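Local coordinates for KLLA0C04147p (Kluyveromyces lactis, PDB 5H2D), which binds ergosterol through the oxysterol-binding part of the chain described here, and probably transfers sterols between membranes, at residues 80-85 with 316-321; 87-92 with 188-193; 143-148 with 395-400; 356-361 with 375-380. All coordinates share one frame; numbering follows the deposited sequence.

Contact 1. Residues 80-85 with 316-321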
# COMPACT_ATOMS: atom_id res chain seq x y z
N LEU A 80 2.43 -4.25 -1.70
CA LEU A 80 2.87 -5.64 -1.75
C LEU A 80 3.37 -6.08 -3.11
O LEU A 80 3.71 -7.26 -3.27
CB LEU A 80 1.71 -6.55 -1.33
CG LEU A 80 1.16 -6.25 0.07
CD1 LEU A 80 0.06 -7.23 0.42
CD2 LEU A 80 2.29 -6.29 1.10
N GLU A 81 3.44 -5.18 -4.10
CA GLU A 81 3.76 -5.61 -5.46
C GLU A 81 5.08 -6.36 -5.51
O GLU A 81 5.21 -7.36 -6.22
CB GLU A 81 3.80 -4.41 -6.41
CG GLU A 81 4.11 -4.82 -7.84
CD GLU A 81 3.98 -3.66 -8.84
OE1 GLU A 81 3.56 -2.55 -8.44
OE2 GLU A 81 4.30 -3.86 -10.03
N TYR A 82 6.08 -5.90 -4.76
CA TYR A 82 7.41 -6.52 -4.76
C TYR A 82 7.72 -7.17 -3.42
O TYR A 82 8.85 -7.08 -2.92
CB TYR A 82 8.47 -5.48 -5.13
CG TYR A 82 8.20 -4.81 -6.47
CD1 TYR A 82 8.65 -5.37 -7.66
CD2 TYR A 82 7.48 -3.62 -6.54
CE1 TYR A 82 8.41 -4.77 -8.89
CE2 TYR A 82 7.24 -3.00 -7.77
CZ TYR A 82 7.69 -3.58 -8.94
OH TYR A 82 7.44 -2.96 -10.14
N ALA A 83 6.73 -7.80 -2.81
CA ALA A 83 6.88 -8.42 -1.50
C ALA A 83 7.89 -9.57 -1.49
O ALA A 83 8.31 -9.97 -0.39
CB ALA A 83 5.52 -8.92 -1.00
N ASP A 84 8.28 -10.10 -2.65
CA ASP A 84 9.38 -11.07 -2.69
C ASP A 84 10.61 -10.54 -1.96
O ASP A 84 11.39 -11.33 -1.41
CB ASP A 84 9.75 -11.41 -4.14
CG ASP A 84 8.76 -12.36 -4.81
OD1 ASP A 84 7.85 -12.86 -4.12
OD2 ASP A 84 8.88 -12.60 -6.03
N LEU A 85 10.80 -9.22 -1.96
CA LEU A 85 11.94 -8.63 -1.27
C LEU A 85 11.96 -8.99 0.20
O LEU A 85 13.04 -9.05 0.81
CB LEU A 85 11.93 -7.10 -1.43
CG LEU A 85 12.26 -6.61 -2.83
CD1 LEU A 85 11.92 -5.14 -2.99
CD2 LEU A 85 13.74 -6.84 -3.13
N ASN A 316 22.44 -5.24 -8.03
CA ASN A 316 21.04 -4.86 -8.22
C ASN A 316 20.18 -5.49 -7.14
O ASN A 316 20.39 -6.63 -6.72
CB ASN A 316 20.56 -5.30 -9.60
CG ASN A 316 21.29 -4.59 -10.72
OD1 ASN A 316 21.66 -3.42 -10.58
ND2 ASN A 316 21.49 -5.28 -11.84
N VAL A 317 19.18 -4.73 -6.67
CA VAL A 317 18.26 -5.20 -5.65
C VAL A 317 16.82 -5.19 -6.15
O VAL A 317 16.06 -6.13 -5.88
CB VAL A 317 18.38 -4.38 -4.35
CG1 VAL A 317 19.77 -4.55 -3.74
CG2 VAL A 317 18.09 -2.92 -4.61
N TRP A 318 16.43 -4.15 -6.89
CA TRP A 318 15.04 -4.01 -7.33
C TRP A 318 14.98 -3.37 -8.71
O TRP A 318 15.73 -2.44 -9.00
CB TRP A 318 14.23 -3.18 -6.32
CG TRP A 318 12.90 -2.79 -6.85
CD1 TRP A 318 11.77 -3.57 -6.89
CD2 TRP A 318 12.56 -1.55 -7.48
NE1 TRP A 318 10.75 -2.88 -7.51
CE2 TRP A 318 11.21 -1.64 -7.87
CE3 TRP A 318 13.26 -0.38 -7.74
CZ2 TRP A 318 10.54 -0.59 -8.50
CZ3 TRP A 318 12.60 0.67 -8.37
CH2 TRP A 318 11.25 0.55 -8.75
N HIS A 319 14.06 -3.86 -9.55
CA HIS A 319 13.77 -3.22 -10.82
C HIS A 319 12.27 -3.24 -11.05
O HIS A 319 11.59 -4.20 -10.68
CB HIS A 319 14.47 -3.94 -11.99
CG HIS A 319 14.48 -3.15 -13.26
ND1 HIS A 319 13.34 -2.96 -14.03
CD2 HIS A 319 15.48 -2.50 -13.90
CE1 HIS A 319 13.65 -2.23 -15.09
NE2 HIS A 319 14.93 -1.94 -15.03
N VAL A 320 11.76 -2.18 -11.68
CA VAL A 320 10.32 -2.05 -11.92
C VAL A 320 9.85 -3.13 -12.87
O VAL A 320 10.55 -3.51 -13.83
CB VAL A 320 10.01 -0.64 -12.46
CG1 VAL A 320 10.60 -0.45 -13.84
CG2 VAL A 320 8.49 -0.40 -12.48
N ASN A 321 8.64 -3.64 -12.62
CA ASN A 321 8.00 -4.58 -13.54
C ASN A 321 7.70 -3.90 -14.86
O ASN A 321 7.46 -2.69 -14.93
CB ASN A 321 6.71 -5.13 -12.92
CG ASN A 321 6.97 -6.13 -11.81
OD1 ASN A 321 7.89 -6.94 -11.91
ND2 ASN A 321 6.17 -6.08 -10.75
O HOH W 1 6.45 -8.04 -8.72
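Y82 and W318 meet edge to face: the pyrrole edge of the indole stands on the phenol, the two planes 89° apart. NE1 of W318 lies over the centre of the Y82 ring, 3.3 Å from CD1 of Y82, so the N-H edge of the indole rests on the pi cloud. CG of W318 lies anti to the backbone N (chi1 169°), off strand 314-319 toward the turn, and chi2 then turns the indole N-H edge to the phenol. CG of E81 lies over the opposite face, toward the rim. The far end of the phenol is pinned too, since N321 N donates to Y82 OH at 2.8 Å, within the ring plane and almost straight (173°). N321 and E81 come tip to tip beside it. ND2 of N321 gives a hydrogen bond of 3.0 Å to OE2 of E81, meeting that oxygen on its anti side, and ND2 also donates to a water 2.8 Å away that in turn bonds E81 O. Held on both faces and at its hydroxyl, the phenol probably has little freedom to turn. L85 finishes the apolar side, its CD1 4.2 Å from CD1 of W318, while I104 and S108 of helix 95-108 also touch the indole. V317 and W318 together face V277 across the strand pair, a classic beta bulge. Here, then, a type I turn from L80 to A83, leading into helix 84-90, is docked on a bulged strand by an edge-to-face aromatic pair, within the beta-barrel-like fold of the oxysterol-binding domain.

Contact 2. Residues 87-92 with 188-193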
# COMPACT_ATOMS: atom_id res chain seq x y z
N ASN A 87 10.84 -11.87 1.64
CA ASN A 87 11.34 -13.23 1.81
C ASN A 87 12.84 -13.28 1.59
O ASN A 87 13.56 -13.99 2.30
CB ASN A 87 10.63 -14.18 0.86
CG ASN A 87 9.20 -14.38 1.24
OD1 ASN A 87 8.89 -14.50 2.43
ND2 ASN A 87 8.31 -14.38 0.25
N GLN A 88 13.34 -12.52 0.61
CA GLN A 88 14.78 -12.37 0.48
C GLN A 88 15.37 -11.82 1.77
O GLN A 88 16.36 -12.35 2.29
CB GLN A 88 15.11 -11.45 -0.70
CG GLN A 88 14.79 -12.04 -2.06
CD GLN A 88 15.36 -11.19 -3.18
OE1 GLN A 88 15.03 -10.01 -3.29
NE2 GLN A 88 16.23 -11.77 -3.99
N ALA A 89 14.76 -10.77 2.33
CA ALA A 89 15.25 -10.20 3.58
C ALA A 89 15.34 -11.26 4.67
O ALA A 89 16.34 -11.35 5.40
CB ALA A 89 14.34 -9.05 4.02
N ALA A 90 14.29 -12.09 4.80
CA ALA A 90 14.27 -13.10 5.85
C ALA A 90 15.42 -14.09 5.71
O ALA A 90 15.80 -14.72 6.71
CB ALA A 90 12.94 -13.86 5.84
N SER A 91 15.98 -14.23 4.51
CA SER A 91 16.99 -15.26 4.26
C SER A 91 18.40 -14.85 4.67
O SER A 91 19.29 -15.70 4.68
CB SER A 91 16.97 -15.64 2.78
OG SER A 91 17.58 -14.63 1.99
N PHE A 92 18.63 -13.58 5.01
CA PHE A 92 19.97 -13.09 5.31
C PHE A 92 20.24 -13.15 6.81
O PHE A 92 19.45 -12.65 7.61
CB PHE A 92 20.14 -11.66 4.77
CG PHE A 92 19.90 -11.55 3.29
CD1 PHE A 92 20.54 -12.42 2.41
CD2 PHE A 92 19.03 -10.61 2.77
CE1 PHE A 92 20.31 -12.34 1.05
CE2 PHE A 92 18.81 -10.52 1.40
CZ PHE A 92 19.44 -11.39 0.54
N LEU A 188 6.54 -3.70 10.21
CA LEU A 188 6.98 -4.80 9.36
C LEU A 188 7.76 -5.77 10.23
O LEU A 188 8.78 -5.40 10.82
CB LEU A 188 7.82 -4.28 8.19
CG LEU A 188 7.87 -5.18 6.96
CD1 LEU A 188 8.19 -4.38 5.71
CD2 LEU A 188 8.91 -6.28 7.16
N THR A 189 7.24 -6.99 10.37
CA THR A 189 7.82 -8.02 11.22
C THR A 189 8.51 -9.05 10.34
O THR A 189 7.91 -9.55 9.39
CB THR A 189 6.74 -8.69 12.07
OG1 THR A 189 6.11 -7.73 12.92
CG2 THR A 189 7.36 -9.79 12.94
N ILE A 190 9.76 -9.37 10.66
CA ILE A 190 10.50 -10.40 9.94
C ILE A 190 10.77 -11.55 10.90
O ILE A 190 11.15 -11.32 12.05
CB ILE A 190 11.83 -9.87 9.37
CG1 ILE A 190 11.59 -8.82 8.28
CG2 ILE A 190 12.65 -11.04 8.82
CD1 ILE A 190 11.08 -9.39 6.97
N ARG A 191 10.53 -12.78 10.44
CA ARG A 191 10.95 -14.00 11.13
C ARG A 191 12.16 -14.57 10.39
O ARG A 191 11.99 -15.30 9.40
CB ARG A 191 9.81 -15.02 11.17
CG ARG A 191 8.74 -14.69 12.21
CD ARG A 191 7.51 -15.58 12.08
NE ARG A 191 6.64 -15.17 10.98
CZ ARG A 191 5.79 -14.15 11.04
NH1 ARG A 191 5.70 -13.40 12.13
NH2 ARG A 191 5.04 -13.86 9.99
N PRO A 192 13.39 -14.29 10.83
CA PRO A 192 14.56 -14.61 10.01
C PRO A 192 14.81 -16.11 9.91
O PRO A 192 14.51 -16.87 10.83
CB PRO A 192 15.71 -13.92 10.75
CG PRO A 192 15.06 -12.92 11.66
CD PRO A 192 13.75 -13.54 12.04
N ASP A 193 15.38 -16.52 8.78
CA ASP A 193 15.73 -17.92 8.59
C ASP A 193 16.75 -18.38 9.62
O ASP A 193 16.78 -19.57 9.98
CB ASP A 193 16.27 -18.16 7.18
CG ASP A 193 15.19 -18.10 6.12
OD1 ASP A 193 13.99 -18.08 6.48
OD2 ASP A 193 15.53 -18.10 4.92
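The carbonyl oxygen of A90 is met twice by the loop that follows strand 178-190. D193 N donates to A90 O at 2.8 Å with an N-H...O angle of 175°, the donor tilted somewhat from the carbonyl plane, and CA of P192 adds a C-H...O contact at 3.5 Å from the same A90 O. This is where the C-terminal end of helix 84-90 docks against the end of strand 178-190, one of the antiparallel strands of the oxysterol-binding fold. The side chain of D193 folds back over the helix end. Its chi1 (-73°) puts CG beside the backbone N, over the helix end, and OD2 of D193 comes within 3.3 Å of CA of S91. The other oxygen, OD1, is held by a salt bridge to K160 and a hydrogen bond from Q9, so three parts of the chain converge on one aspartate. CB of R191 points away from the helix, and its guanidinium forms salt bridges with E198 and D162. Beneath the polar bonds lies a small apolar patch: CG2 of I190 rests 4.1 Å from CB of A90, and CD1 of the same isoleucine reaches the methyl of A89. With only a methyl on A90, its CA can lie 4.4 Å from CA of P192. Within the helix end itself, Q88 O takes two donors from S91: the backbone N at 2.9 Å, and OG of S91, which sits on a carbonyl lone pair 2.6 Å from Q88 O.

Contact 3. Residues 143-148 with 395-400. With SO4 (sulfate ion), chain F.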
# COMPACT_ATOMS: atom_id res chain seq x y z
N GLU A 143 -9.68 -2.81 6.37
CA GLU A 143 -11.01 -2.28 6.65
C GLU A 143 -10.93 -0.76 6.70
O GLU A 143 -9.98 -0.20 7.26
CB GLU A 143 -11.57 -2.80 7.99
CG GLU A 143 -12.93 -2.21 8.37
CD GLU A 143 -13.49 -2.78 9.68
OE1 GLU A 143 -14.65 -2.47 10.01
OE2 GLU A 143 -12.77 -3.53 10.37
N GLN A 144 -11.93 -0.09 6.13
CA GLN A 144 -12.05 1.36 6.29
C GLN A 144 -12.62 1.61 7.68
O GLN A 144 -13.81 1.39 7.93
CB GLN A 144 -12.92 1.95 5.18
CG GLN A 144 -12.85 3.48 5.12
CD GLN A 144 -11.53 4.00 4.59
OE1 GLN A 144 -10.60 3.24 4.30
NE2 GLN A 144 -11.43 5.34 4.45
N VAL A 145 -11.75 2.04 8.61
CA VAL A 145 -12.13 2.20 10.02
C VAL A 145 -12.65 3.59 10.36
O VAL A 145 -13.26 3.77 11.43
CB VAL A 145 -10.93 1.84 10.93
CG1 VAL A 145 -10.61 0.36 10.79
CG2 VAL A 145 -9.71 2.67 10.58
N SER A 146 -12.46 4.58 9.47
CA SER A 146 -12.98 5.93 9.67
C SER A 146 -13.28 6.54 8.31
O SER A 146 -12.62 6.24 7.31
CB SER A 146 -11.97 6.81 10.43
OG SER A 146 -12.50 8.12 10.69
N HIS A 147 -14.31 7.39 8.27
CA HIS A 147 -14.67 8.16 7.09
C HIS A 147 -14.39 9.65 7.26
O HIS A 147 -13.93 10.30 6.32
CB HIS A 147 -16.15 7.93 6.75
CG HIS A 147 -16.67 8.77 5.62
ND1 HIS A 147 -16.15 8.71 4.34
CD2 HIS A 147 -17.68 9.67 5.56
CE1 HIS A 147 -16.81 9.54 3.55
NE2 HIS A 147 -17.74 10.14 4.27
N HIS A 148 -14.62 10.19 8.46
CA HIS A 148 -14.22 11.55 8.79
C HIS A 148 -13.25 11.52 9.97
O HIS A 148 -13.68 11.45 11.11
CB HIS A 148 -15.44 12.41 9.15
CG HIS A 148 -16.39 12.64 8.02
ND1 HIS A 148 -15.99 13.15 6.80
CD2 HIS A 148 -17.73 12.42 7.92
CE1 HIS A 148 -17.04 13.24 6.00
NE2 HIS A 148 -18.10 12.81 6.65
N TYR A 395 -19.96 4.29 16.75
CA TYR A 395 -19.61 3.36 15.68
C TYR A 395 -18.49 2.43 16.12
O TYR A 395 -17.50 2.86 16.71
CB TYR A 395 -19.18 4.12 14.41
CG TYR A 395 -18.79 3.19 13.29
CD1 TYR A 395 -19.76 2.54 12.53
CD2 TYR A 395 -17.46 2.92 13.01
CE1 TYR A 395 -19.42 1.67 11.52
CE2 TYR A 395 -17.11 2.05 12.00
CZ TYR A 395 -18.09 1.43 11.26
OH TYR A 395 -17.76 0.57 10.26
N GLN A 396 -18.63 1.15 15.80
CA GLN A 396 -17.62 0.15 16.10
C GLN A 396 -17.14 -0.48 14.81
O GLN A 396 -17.94 -0.93 13.98
CB GLN A 396 -18.16 -0.92 17.06
CG GLN A 396 -18.47 -0.39 18.46
CD GLN A 396 -19.18 -1.41 19.33
OE1 GLN A 396 -19.84 -2.33 18.83
NE2 GLN A 396 -19.05 -1.26 20.64
N GLN A 397 -15.82 -0.52 14.64
CA GLN A 397 -15.21 -1.27 13.56
C GLN A 397 -15.50 -2.76 13.74
O GLN A 397 -15.71 -3.24 14.85
CB GLN A 397 -13.69 -1.04 13.56
CG GLN A 397 -13.28 0.39 13.23
CD GLN A 397 -13.48 1.36 14.38
OE1 GLN A 397 -13.55 0.95 15.55
NE2 GLN A 397 -13.55 2.64 14.07
N ARG A 398 -15.50 -3.49 12.63
CA ARG A 398 -15.85 -4.90 12.69
C ARG A 398 -14.65 -5.81 12.93
O ARG A 398 -14.74 -6.77 13.70
CB ARG A 398 -16.55 -5.33 11.40
CG ARG A 398 -16.88 -6.80 11.36
CD ARG A 398 -17.83 -7.10 10.20
NE ARG A 398 -19.13 -6.46 10.42
CZ ARG A 398 -19.71 -5.61 9.58
NH1 ARG A 398 -19.13 -5.29 8.43
NH2 ARG A 398 -20.89 -5.10 9.89
N TRP A 399 -13.51 -5.51 12.31
CA TRP A 399 -12.40 -6.46 12.25
C TRP A 399 -11.14 -5.96 12.91
O TRP A 399 -10.17 -6.72 13.00
CB TRP A 399 -12.10 -6.81 10.78
CG TRP A 399 -13.31 -7.30 10.03
CD1 TRP A 399 -13.97 -6.65 9.02
CD2 TRP A 399 -14.02 -8.53 10.24
NE1 TRP A 399 -15.04 -7.41 8.58
CE2 TRP A 399 -15.09 -8.56 9.32
CE3 TRP A 399 -13.84 -9.60 11.12
CZ2 TRP A 399 -15.98 -9.64 9.26
CZ3 TRP A 399 -14.72 -10.66 11.05
CH2 TRP A 399 -15.78 -10.68 10.13
N PHE A 400 -11.12 -4.70 13.37
CA PHE A 400 -9.99 -4.09 14.05
C PHE A 400 -10.50 -3.35 15.28
O PHE A 400 -11.66 -2.93 15.34
CB PHE A 400 -9.25 -3.07 13.16
CG PHE A 400 -8.58 -3.66 11.96
CD1 PHE A 400 -9.30 -3.91 10.80
CD2 PHE A 400 -7.20 -3.89 11.96
CE1 PHE A 400 -8.65 -4.46 9.67
CE2 PHE A 400 -6.56 -4.42 10.84
CZ PHE A 400 -7.29 -4.70 9.69
S SO4 F . -20.38 12.88 4.17
O1 SO4 F . -21.54 13.00 3.29
O2 SO4 F . -19.72 11.60 3.97
O3 SO4 F . -19.41 13.92 3.82
O4 SO4 F . -20.80 13.04 5.56
O HOH W 2 -15.11 0.19 10.03
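Both oxygens of the E143 carboxylate are taken by consecutive backbone N-H groups of the facing loop. R398 N donates to OE1 of E143 at 2.9 Å along its syn lone pair, nearly straight at 172°, and W399 N donates to OE2 of E143, also at 2.9 Å, on the syn side but 18° out of the carboxylate plane. CG of E143 lies anti to the backbone N (chi1 177°) and the chain stays extended beyond it, which lets the carboxylate reach from strand 138-146 across to the loop. A water is the second partner of OE1, donating to it at 2.7 Å and joining it to Q144 O and the hydroxyl of Y395. An alanine in place of E143 would probably leave the N-H groups of R398 and W399 without their acceptors and free the loop to shift. The R398 guanidinium leads away to E431. One step along, NE2 of Q397 donates to V145 O at 2.9 Å, on a carbonyl lone pair, while the Q397 and V145 side chains cross at about a right angle, CG of Q397 3.6 Å from CB of V145. F400 closes the far side, its ring edge to the carboxylate with CD1 3.5 Å from OE2 of E143. V145 and S146 both face I151, a classic beta bulge. Further along, NE2 of H148 donates to O4 of a sulfate, probably from the crystallisation liquor, at 2.9 Å. E143, H147 and H148 belong to the EQVSHHPP signature of the OSBP family, whose histidine pair in relatives such as Osh4 contacts the 4-phosphate of PI4P, consistent with an anion here.

Contact 4. Residues 356-361 with 375-380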
# COMPACT_ATOMS: atom_id res chain seq x y z
N ARG A 356 -18.28 -3.40 -4.85
CA ARG A 356 -18.71 -2.01 -4.82
C ARG A 356 -19.22 -1.57 -6.19
O ARG A 356 -18.45 -1.61 -7.16
CB ARG A 356 -17.58 -1.11 -4.33
CG ARG A 356 -18.08 0.29 -4.13
CD ARG A 356 -17.05 1.25 -3.58
NE ARG A 356 -17.64 2.58 -3.67
CZ ARG A 356 -17.25 3.64 -2.97
NH1 ARG A 356 -16.27 3.54 -2.08
NH2 ARG A 356 -17.87 4.79 -3.17
N PRO A 357 -20.49 -1.17 -6.32
CA PRO A 357 -21.10 -1.07 -7.66
C PRO A 357 -20.74 0.16 -8.45
O PRO A 357 -20.71 0.10 -9.69
CB PRO A 357 -22.61 -1.11 -7.34
CG PRO A 357 -22.73 -0.59 -5.96
CD PRO A 357 -21.48 -1.10 -5.24
N ASP A 358 -20.51 1.31 -7.79
CA ASP A 358 -20.07 2.48 -8.56
C ASP A 358 -18.66 2.27 -9.09
O ASP A 358 -18.37 2.58 -10.26
CB ASP A 358 -20.17 3.77 -7.73
CG ASP A 358 -19.57 3.67 -6.34
OD1 ASP A 358 -19.30 2.56 -5.83
OD2 ASP A 358 -19.40 4.75 -5.73
N GLN A 359 -17.78 1.73 -8.26
CA GLN A 359 -16.43 1.45 -8.71
C GLN A 359 -16.42 0.40 -9.82
O GLN A 359 -15.63 0.50 -10.77
CB GLN A 359 -15.58 1.00 -7.52
CG GLN A 359 -14.12 0.80 -7.88
CD GLN A 359 -13.30 0.45 -6.67
OE1 GLN A 359 -13.54 0.94 -5.57
NE2 GLN A 359 -12.31 -0.41 -6.88
N ARG A 360 -17.28 -0.62 -9.73
CA ARG A 360 -17.36 -1.62 -10.79
C ARG A 360 -17.81 -1.00 -12.10
O ARG A 360 -17.25 -1.29 -13.17
CB ARG A 360 -18.31 -2.75 -10.38
CG ARG A 360 -18.58 -3.78 -11.49
CD ARG A 360 -17.33 -4.61 -11.84
NE ARG A 360 -16.76 -5.17 -10.62
CZ ARG A 360 -15.47 -5.39 -10.44
NH1 ARG A 360 -14.60 -5.12 -11.40
NH2 ARG A 360 -15.04 -5.87 -9.28
N ALA A 361 -18.85 -0.16 -12.05
CA ALA A 361 -19.32 0.51 -13.26
C ALA A 361 -18.20 1.33 -13.88
O ALA A 361 -18.00 1.29 -15.10
CB ALA A 361 -20.52 1.40 -12.94
N HIS A 375 -23.87 8.24 -5.97
CA HIS A 375 -24.80 9.09 -5.25
C HIS A 375 -25.61 8.27 -4.25
O HIS A 375 -25.82 8.69 -3.11
CB HIS A 375 -25.70 9.80 -6.25
CG HIS A 375 -26.54 10.89 -5.65
ND1 HIS A 375 -27.74 10.64 -5.02
CD2 HIS A 375 -26.34 12.23 -5.59
CE1 HIS A 375 -28.24 11.78 -4.59
NE2 HIS A 375 -27.42 12.76 -4.93
N ARG A 376 -26.04 7.08 -4.67
CA ARG A 376 -26.85 6.23 -3.80
C ARG A 376 -26.07 5.74 -2.59
O ARG A 376 -26.53 5.87 -1.45
CB ARG A 376 -27.38 5.04 -4.60
CG ARG A 376 -28.27 4.13 -3.77
CD ARG A 376 -28.84 2.98 -4.60
NE ARG A 376 -27.80 2.09 -5.09
CZ ARG A 376 -27.18 1.19 -4.34
NH1 ARG A 376 -27.50 1.06 -3.05
NH2 ARG A 376 -26.23 0.42 -4.86
N VAL A 377 -24.88 5.18 -2.82
CA VAL A 377 -24.19 4.60 -1.67
C VAL A 377 -23.67 5.70 -0.75
O VAL A 377 -23.60 5.50 0.47
CB VAL A 377 -23.06 3.63 -2.11
CG1 VAL A 377 -23.65 2.48 -2.93
CG2 VAL A 377 -22.00 4.35 -2.88
N GLU A 378 -23.33 6.86 -1.30
CA GLU A 378 -22.90 7.95 -0.43
C GLU A 378 -24.06 8.52 0.38
O GLU A 378 -23.88 8.90 1.54
CB GLU A 378 -22.19 9.04 -1.24
CG GLU A 378 -20.78 8.61 -1.66
CD GLU A 378 -20.04 9.67 -2.45
OE1 GLU A 378 -20.65 10.69 -2.80
OE2 GLU A 378 -18.84 9.47 -2.74
N GLU A 379 -25.25 8.60 -0.22
CA GLU A 379 -26.41 9.08 0.54
C GLU A 379 -26.74 8.14 1.68
O GLU A 379 -27.02 8.58 2.80
CB GLU A 379 -27.61 9.26 -0.40
CG GLU A 379 -28.97 9.22 0.30
CD GLU A 379 -29.54 7.80 0.41
OE1 GLU A 379 -29.11 6.90 -0.37
OE2 GLU A 379 -30.42 7.57 1.27
N ARG A 380 -26.72 6.83 1.41
CA ARG A 380 -27.03 5.87 2.47
C ARG A 380 -26.03 5.97 3.61
O ARG A 380 -26.41 5.92 4.79
CB ARG A 380 -27.08 4.45 1.92
CG ARG A 380 -27.42 3.43 3.00
CD ARG A 380 -28.23 2.28 2.44
NE ARG A 380 -27.39 1.28 1.80
CZ ARG A 380 -27.36 0.00 2.15
NH1 ARG A 380 -28.13 -0.45 3.13
NH2 ARG A 380 -26.55 -0.83 1.51
O HOH W 3 -17.01 7.30 -2.07
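V377 fits against the first turn of helix 357-363, with CG2 of V377 3.9 Å from OD2 of D358 and also near NH2 of R356. Two antiparallel helices pack here, their local axes 10.6 Å apart and at 160°, and no direct hydrogen bond links the two segments. P357 supplies the second touch: its CG lies 3.8 Å from NH2 of R376, a guanidinium whose salt bridge goes to E373. The surface V377 meets is the R356-D358 ion pair. R356, at the N-cap position, runs extended from CG to NE and grips D358 side-on, NE to OD1 at 2.7 Å and NH2 to OD2 at 3.0 Å. Its NH1 turns to E127 and N122 O, which fixes the guanidinium from another side. A water 2.9 Å from NH2 of R356 carries the link across to OE2 of E378, itself in a salt bridge with K374. A leucine in place of R356 would probably leave the D358 and E127 carboxylates without their cation and break the water bridge to E378. The carboxylate of D358 also sits beside the start of its own helix, where OD1 of D358 accepts a weak hydrogen bond of 3.0 Å from Q359 N.

From the N terminus, 80-85 opens contact 1 and 87-92, on the same helix 84-90, opens contact 2, their centres 15 Å apart. Residues 143-148 then open contact 3. Contact 2 closes first, at 188-193, its loop lying wholly within that of contact 1, which closes at 316-321. Contact 3 is still open at that point, so it crosses both. Before it closes at 395-400, contact 4 joins 356-361 to 375-380, a short helical hairpin held within its loop. Contact 1 ties the turn before helix 84-90 to strand 314-319 and the residues after it, contact 2 the far end of that helix to the end of strand 178-190. Contact 3 attaches a C-terminal loop to strand 138-146, and contact 4 pairs two C-terminal helices.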